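Local coordinates for protein histone-lysine N-methyltransferase SETMAR (Homo sapiens, PDB 3F2K) that methylates histone H3, binds DNA through the mariner-derived transposase domain described here, and takes part in double-strand break repair, at residues S20-N25 / S212-C217; I85-L90 / A190-V195; L127-D130 / P134-A137. All blocks are in the same frame, centred on the assembly; numbering follows the deposited sequence.

Contact 1 (S20-N25 / S212-C217); sequences SLILRN and SRWQKC
L21 lies over one face of the W214 indole, its CB almost exactly on the normal of the six-membered ring, 3.5 Å from the centroid and only 2° off that normal. This is a CH-pi contact, and the leucine extends it along the ring system: methyl CD1 of L21 comes 3.5 Å from CZ2 of W214. The indole reaches this place because CG of W214 stands anti to its carbonyl carbon (chi1 -64°), beside the backbone N. One residue on, I22 slides past the root of the same side chain, with its CG1 3.3 Å from CB of W214, a tight aliphatic fit. Its outer methyl CD1 continues to Q215 and ends 3.3 Å from OE1. The glutamine bends at chi2, and its amide nitrogen is bonded to D219, so the amide forms a polar margin to an otherwise apolar seam. No hydrogen bond crosses between the segments. The axes of 20-25 and 212-217 approach to 9.4 Å and run at 138°, an obliquely antiparallel helix pair. It joins the first and last long helices of the transposase domain, 8-27 and 202-219, away from the metal site of this RNase H-like catalytic fold.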
# COMPACT_ATOMS: atom_id res chain seq x y z
N SER A 20 2.73 5.03 19.04
CA SER A 20 1.57 5.94 18.97
C SER A 20 0.41 5.28 18.28
O SER A 20 -0.74 5.37 18.77
CB SER A 20 1.96 7.25 18.30
OG SER A 20 2.75 8.00 19.20
N LEU A 21 0.69 4.51 17.22
CA LEU A 21 -0.36 3.81 16.45
C LEU A 21 -0.94 2.63 17.19
O LEU A 21 -2.15 2.40 17.13
CB LEU A 21 0.12 3.37 15.03
CG LEU A 21 0.35 4.56 14.09
CD1 LEU A 21 0.82 4.15 12.67
CD2 LEU A 21 -0.89 5.52 13.99
N ILE A 22 -0.10 1.90 17.91
CA ILE A 22 -0.64 0.84 18.75
C ILE A 22 -1.61 1.42 19.79
O ILE A 22 -2.69 0.88 19.94
CB ILE A 22 0.43 0.03 19.51
CG1 ILE A 22 1.40 -0.60 18.56
CG2 ILE A 22 -0.22 -1.11 20.34
CD1 ILE A 22 2.73 -1.17 19.33
N LEU A 23 -1.21 2.47 20.51
CA LEU A 23 -2.09 3.11 21.51
C LEU A 23 -3.34 3.72 20.89
O LEU A 23 -4.47 3.51 21.41
CB LEU A 23 -1.32 4.14 22.32
CG LEU A 23 -0.25 3.54 23.26
CD1 LEU A 23 0.68 4.73 23.55
CD2 LEU A 23 -1.05 3.14 24.52
N ARG A 24 -3.18 4.39 19.72
CA ARG A 24 -4.36 4.89 19.01
C ARG A 24 -5.39 3.77 18.71
O ARG A 24 -6.60 3.92 18.96
CB ARG A 24 -3.95 5.62 17.71
CG ARG A 24 -5.21 6.17 16.98
CD ARG A 24 -4.81 7.02 15.74
NE ARG A 24 -5.99 7.35 14.94
CZ ARG A 24 -5.99 8.03 13.79
NH1 ARG A 24 -4.85 8.52 13.27
NH2 ARG A 24 -7.18 8.22 13.17
N ASN A 25 -4.92 2.68 18.13
CA ASN A 25 -5.84 1.60 17.80
C ASN A 25 -6.45 0.98 19.07
O ASN A 25 -7.61 0.56 19.04
CB ASN A 25 -5.12 0.53 17.02
CG ASN A 25 -6.04 -0.42 16.35
OD1 ASN A 25 -6.82 -0.04 15.47
ND2 ASN A 25 -5.93 -1.71 16.72
N SER A 212 0.80 -6.31 15.35
CA SER A 212 1.97 -7.13 15.74
C SER A 212 3.30 -6.52 15.26
O SER A 212 4.32 -6.55 16.00
CB SER A 212 1.80 -8.61 15.34
OG SER A 212 1.75 -8.78 13.94
N ARG A 213 3.31 -5.93 14.06
CA ARG A 213 4.51 -5.32 13.51
C ARG A 213 4.87 -4.00 14.22
O ARG A 213 6.08 -3.74 14.49
CB ARG A 213 4.34 -5.05 12.03
CG ARG A 213 4.39 -6.37 11.24
CD ARG A 213 4.23 -6.09 9.79
NE ARG A 213 4.42 -7.34 9.06
CZ ARG A 213 5.51 -7.68 8.39
NH1 ARG A 213 6.54 -6.84 8.29
NH2 ARG A 213 5.57 -8.89 7.79
N TRP A 214 3.86 -3.16 14.51
CA TRP A 214 4.16 -2.01 15.40
C TRP A 214 4.82 -2.43 16.71
O TRP A 214 5.81 -1.79 17.18
CB TRP A 214 2.92 -1.14 15.68
CG TRP A 214 2.42 -0.49 14.39
CD1 TRP A 214 3.14 -0.10 13.31
CD2 TRP A 214 1.04 -0.20 14.09
NE1 TRP A 214 2.27 0.45 12.32
CE2 TRP A 214 0.99 0.42 12.82
CE3 TRP A 214 -0.14 -0.36 14.81
CZ2 TRP A 214 -0.23 0.81 12.22
CZ3 TRP A 214 -1.35 0.03 14.23
CH2 TRP A 214 -1.38 0.61 12.94
N GLN A 215 4.29 -3.49 17.31
CA GLN A 215 4.82 -3.93 18.60
C GLN A 215 6.22 -4.48 18.49
O GLN A 215 7.05 -4.26 19.37
CB GLN A 215 3.90 -4.97 19.28
CG GLN A 215 4.30 -5.28 20.77
CD GLN A 215 4.31 -4.04 21.63
OE1 GLN A 215 3.29 -3.35 21.74
NE2 GLN A 215 5.45 -3.72 22.26
N LYS A 216 6.48 -5.18 17.41
CA LYS A 216 7.83 -5.76 17.23
C LYS A 216 8.81 -4.64 17.05
O LYS A 216 9.97 -4.69 17.56
CB LYS A 216 7.84 -6.67 16.02
CG LYS A 216 7.14 -8.02 16.23
CD LYS A 216 7.38 -8.83 14.99
CE LYS A 216 6.43 -10.01 14.91
NZ LYS A 216 6.99 -10.85 13.78
N CYS A 217 8.35 -3.57 16.37
CA CYS A 217 9.17 -2.38 16.14
C CYS A 217 9.47 -1.71 17.48
O CYS A 217 10.64 -1.45 17.79
CB CYS A 217 8.50 -1.42 15.15
SG CYS A 217 9.50 0.12 14.91

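Contact 2 (I85-L90 / A190-V195); sequences IHYSFL and AFQEFV
Y87, next in the chain after a classic beta bulge in which I85 and H86 both face W78, turns its ring toward helix 184-196 and meets F191. The edge of the phenylalanine is directed at the face of the tyrosine, the planes 60° apart and the centroids 5.0 Å apart. The phenylalanine's leading atom, CE2 of F191, sits off-centre above the tyrosine ring, 3.5 Å from CD1 of Y87. CG of Y87 lies between the backbone N and the carbonyl carbon (chi1 63°), a rotamer that carries the ring across toward the helix. At the far end the hydroxyl accepts a weak hydrogen bond from Q192, NE2 to OH of Y87 being 3.3 Å with poor linearity, and the amide plane stands nearly upright to the ring. With an alanine here, the edge of F191 would probably lose the face it rests on, a gap would open beside it, and the Q192 amide would be left without its phenolic partner. Two residues further, F89 completes the aromatic cluster. Its edge is offset against the face of F191, at 87° between planes and 5.6 Å between centroids, and its CZ lies 3.7 Å from CD2 of F191. CE2 of F89 also reaches the rim of the Y87 ring, in its plane. Strand 85-89 and helix 190-195 run nearly antiparallel with axes 11.2 Å apart. F191 reaches past this outermost strand to V75, I77 and I42 of the neighbouring strands and to L172 of helix 163-176, while H86 and S88 hydrogen-bond to E104 of helix 98-115, so the strand sits between helices 184-196 and 98-115 on the two sides of the central sheet.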
# COMPACT_ATOMS: atom_id res chain seq x y z
N ILE A 85 -9.35 -2.75 -3.90
CA ILE A 85 -10.11 -1.53 -4.28
C ILE A 85 -9.82 -1.17 -5.76
O ILE A 85 -10.77 -1.05 -6.61
CB ILE A 85 -9.90 -0.33 -3.32
CG1 ILE A 85 -10.38 -0.62 -1.86
CG2 ILE A 85 -10.75 0.95 -3.82
CD1 ILE A 85 -9.84 0.38 -0.81
N HIS A 86 -8.55 -1.00 -6.08
CA HIS A 86 -8.17 -0.39 -7.39
C HIS A 86 -6.73 -0.81 -7.65
O HIS A 86 -5.90 -0.86 -6.71
CB HIS A 86 -8.24 1.19 -7.33
CG HIS A 86 -7.81 1.85 -8.64
ND1 HIS A 86 -8.37 1.53 -9.86
CD2 HIS A 86 -6.90 2.82 -8.89
CE1 HIS A 86 -7.82 2.27 -10.81
NE2 HIS A 86 -6.93 3.08 -10.24
N TYR A 87 -6.41 -1.06 -8.91
CA TYR A 87 -4.98 -1.14 -9.31
C TYR A 87 -4.81 -0.60 -10.70
O TYR A 87 -5.78 -0.53 -11.48
CB TYR A 87 -4.43 -2.58 -9.22
CG TYR A 87 -5.10 -3.57 -10.16
CD1 TYR A 87 -4.63 -3.79 -11.46
CD2 TYR A 87 -6.18 -4.31 -9.72
CE1 TYR A 87 -5.23 -4.73 -12.28
CE2 TYR A 87 -6.82 -5.25 -10.55
CZ TYR A 87 -6.35 -5.44 -11.80
OH TYR A 87 -6.99 -6.39 -12.56
N SER A 88 -3.60 -0.21 -11.07
CA SER A 88 -3.43 0.47 -12.37
C SER A 88 -1.99 0.26 -12.78
O SER A 88 -1.11 0.05 -11.92
CB SER A 88 -3.76 1.97 -12.30
OG SER A 88 -2.92 2.68 -11.40
N PHE A 89 -1.76 0.29 -14.08
CA PHE A 89 -0.39 0.13 -14.61
C PHE A 89 -0.03 1.44 -15.29
O PHE A 89 -0.90 2.06 -15.89
CB PHE A 89 -0.37 -1.03 -15.60
CG PHE A 89 -0.67 -2.33 -14.95
CD1 PHE A 89 0.35 -3.11 -14.43
CD2 PHE A 89 -1.97 -2.78 -14.84
CE1 PHE A 89 0.07 -4.33 -13.80
CE2 PHE A 89 -2.24 -4.02 -14.21
CZ PHE A 89 -1.23 -4.76 -13.69
N LEU A 90 1.21 1.87 -15.10
CA LEU A 90 1.72 3.09 -15.71
C LEU A 90 1.96 2.80 -17.19
O LEU A 90 2.72 1.87 -17.54
CB LEU A 90 3.02 3.47 -15.01
CG LEU A 90 3.76 4.79 -15.30
CD1 LEU A 90 2.96 5.94 -14.71
CD2 LEU A 90 5.14 4.64 -14.68
N ALA A 190 -0.91 -11.61 -15.78
CA ALA A 190 -0.38 -12.39 -14.64
C ALA A 190 -0.73 -11.69 -13.27
O ALA A 190 -1.14 -12.34 -12.31
CB ALA A 190 1.08 -12.62 -14.81
N PHE A 191 -0.61 -10.36 -13.23
CA PHE A 191 -1.06 -9.64 -12.03
C PHE A 191 -2.56 -9.88 -11.78
O PHE A 191 -3.00 -10.08 -10.64
CB PHE A 191 -0.71 -8.14 -12.16
CG PHE A 191 -1.06 -7.38 -10.95
CD1 PHE A 191 -0.16 -7.34 -9.86
CD2 PHE A 191 -2.32 -6.78 -10.84
CE1 PHE A 191 -0.50 -6.64 -8.67
CE2 PHE A 191 -2.67 -6.12 -9.65
CZ PHE A 191 -1.76 -6.05 -8.58
N GLN A 192 -3.37 -9.86 -12.83
CA GLN A 192 -4.77 -10.13 -12.68
C GLN A 192 -5.06 -11.52 -12.12
O GLN A 192 -5.89 -11.66 -11.21
CB GLN A 192 -5.52 -9.91 -14.00
CG GLN A 192 -7.02 -10.10 -13.84
CD GLN A 192 -7.78 -9.45 -14.98
OE1 GLN A 192 -7.63 -9.86 -16.13
NE2 GLN A 192 -8.60 -8.44 -14.66
N GLU A 193 -4.43 -12.54 -12.68
CA GLU A 193 -4.60 -13.90 -12.18
C GLU A 193 -4.12 -13.97 -10.71
O GLU A 193 -4.67 -14.72 -9.90
CB GLU A 193 -3.79 -14.88 -13.00
N PHE A 194 -3.06 -13.24 -10.39
CA PHE A 194 -2.58 -13.20 -9.02
C PHE A 194 -3.67 -12.67 -8.08
O PHE A 194 -4.06 -13.30 -7.09
CB PHE A 194 -1.34 -12.32 -8.90
CG PHE A 194 -0.98 -12.04 -7.45
CD1 PHE A 194 -0.45 -13.06 -6.65
CD2 PHE A 194 -1.21 -10.78 -6.88
CE1 PHE A 194 -0.13 -12.81 -5.31
CE2 PHE A 194 -0.91 -10.51 -5.52
CZ PHE A 194 -0.36 -11.53 -4.73
N VAL A 195 -4.17 -11.46 -8.38
CA VAL A 195 -5.23 -10.85 -7.62
C VAL A 195 -6.49 -11.75 -7.51
O VAL A 195 -7.03 -11.94 -6.40
CB VAL A 195 -5.56 -9.45 -8.21
CG1 VAL A 195 -7.03 -9.27 -8.37
CG2 VAL A 195 -4.90 -8.36 -7.35

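Contact 3 (L127-D130 / P134-A137); sequences LLHD and PHVA. With MG (magnesium ion), chain D.
D130 and H135 are the nearest backbone pair, their CA atoms 7.1 Å apart where the chain leaves strand 126-128 and turns aside into the short, weakly bonded helix 133-136. The turn is closed by a side chain: ND1 of H135 donates to the backbone O of D130 at 2.9 Å, with an N-H...O angle of 145° and the donor above the carbonyl plane. A second, weak bond runs the other way, from NE2 of H129 to the backbone O of H135 at 3.3 Å. The imidazoles are nearly parallel, 3° between planes, but slid so far that they barely overlap, centroids 4.6 Å apart. Instead CB of H135 covers one face of the H129 ring, 3.8 Å from its centroid, and L127 CD2 lies over the other. The turn follows inner strand 126-128 of the RNase H-like fold and presents a metal-binding aspartate of the DDE-type transposase site. E39 takes NE2 of H135 and Y101 stacks on its ring, holding this second-shell histidine from several directions. OD2 of D130 binds magnesium at 2.0 Å, joined by D38 and four waters. OD1 of D130 accepts from the metal-bound water 1 at 2.7 Å and from the backbone N of A132.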
# COMPACT_ATOMS: atom_id res chain seq x y z
N LEU A 127 -5.70 6.92 4.82
CA LEU A 127 -4.78 6.36 3.82
C LEU A 127 -3.43 6.11 4.48
O LEU A 127 -2.90 7.00 5.20
CB LEU A 127 -4.64 7.34 2.63
CG LEU A 127 -3.65 6.88 1.60
CD1 LEU A 127 -4.08 5.52 0.92
CD2 LEU A 127 -3.55 7.98 0.54
N LEU A 128 -2.88 4.89 4.25
CA LEU A 128 -1.51 4.55 4.69
C LEU A 128 -0.69 4.35 3.43
O LEU A 128 -0.90 3.42 2.66
CB LEU A 128 -1.58 3.21 5.42
CG LEU A 128 -0.28 2.58 5.98
CD1 LEU A 128 0.67 3.55 6.47
CD2 LEU A 128 -0.75 1.40 7.00
N HIS A 129 0.26 5.25 3.23
CA HIS A 129 1.12 5.19 2.10
C HIS A 129 2.49 5.80 2.48
O HIS A 129 2.61 6.52 3.46
CB HIS A 129 0.49 5.85 0.82
CG HIS A 129 0.28 7.34 0.82
ND1 HIS A 129 0.35 8.18 1.92
CD2 HIS A 129 -0.10 8.14 -0.21
CE1 HIS A 129 0.06 9.42 1.55
NE2 HIS A 129 -0.20 9.42 0.27
N ASP A 130 3.49 5.48 1.68
CA ASP A 130 4.86 5.88 2.03
C ASP A 130 5.14 7.31 1.56
O ASP A 130 4.25 7.99 1.01
CB ASP A 130 5.89 4.81 1.58
CG ASP A 130 6.03 4.67 0.08
OD1 ASP A 130 5.72 5.62 -0.69
OD2 ASP A 130 6.52 3.58 -0.37
N PRO A 134 5.40 12.05 -4.96
CA PRO A 134 4.03 12.39 -5.36
C PRO A 134 2.98 12.25 -4.24
O PRO A 134 1.90 12.89 -4.31
CB PRO A 134 3.73 11.34 -6.40
CG PRO A 134 5.10 11.03 -7.02
CD PRO A 134 5.91 10.90 -5.75
N HIS A 135 3.28 11.39 -3.26
CA HIS A 135 2.32 11.04 -2.20
C HIS A 135 2.15 12.18 -1.25
O HIS A 135 1.12 12.31 -0.53
CB HIS A 135 2.85 9.82 -1.39
CG HIS A 135 2.83 8.51 -2.16
ND1 HIS A 135 3.11 7.30 -1.56
CD2 HIS A 135 2.64 8.24 -3.47
CE1 HIS A 135 3.04 6.34 -2.45
NE2 HIS A 135 2.79 6.87 -3.63
N VAL A 136 3.16 13.04 -1.20
CA VAL A 136 3.25 14.04 -0.15
C VAL A 136 3.27 15.50 -0.72
O VAL A 136 3.48 16.43 0.03
CB VAL A 136 4.44 13.76 0.87
CG1 VAL A 136 4.22 12.34 1.55
CG2 VAL A 136 5.81 13.85 0.21
N ALA A 137 3.03 15.62 -2.02
CA ALA A 137 3.05 16.92 -2.70
C ALA A 137 1.61 17.35 -3.02
O ALA A 137 0.68 16.57 -2.80
CB ALA A 137 3.85 16.81 -3.96
MG MG D . 6.86 2.74 -2.15
O HOH W 1 6.03 4.48 -3.13
O HOH W 2 8.78 3.72 -2.22
O HOH W 3 7.17 1.92 -3.99
O HOH W 4 7.65 1.01 -1.04

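The three contacts show how one RNase H-like domain is closed by pairings of very different sequence span. In chain order, contact 3 falls wholly between the two halves of contact 2, and contact 2 between those of contact 1. Contacts 2 and 3 share the central mixed sheet, one at its outermost strand 83-89, the other at inner strand 126-128 beside the metal; their centres are 20 Å apart. Contact 1 is 20 Å from contact 3 and 29 Å from contact 2, centre to centre, and lies across the chain's centre from contact 2. Helices 184-196 and 202-219 follow one another, so the C-terminal region serves first the sheet and then the N-terminal helix.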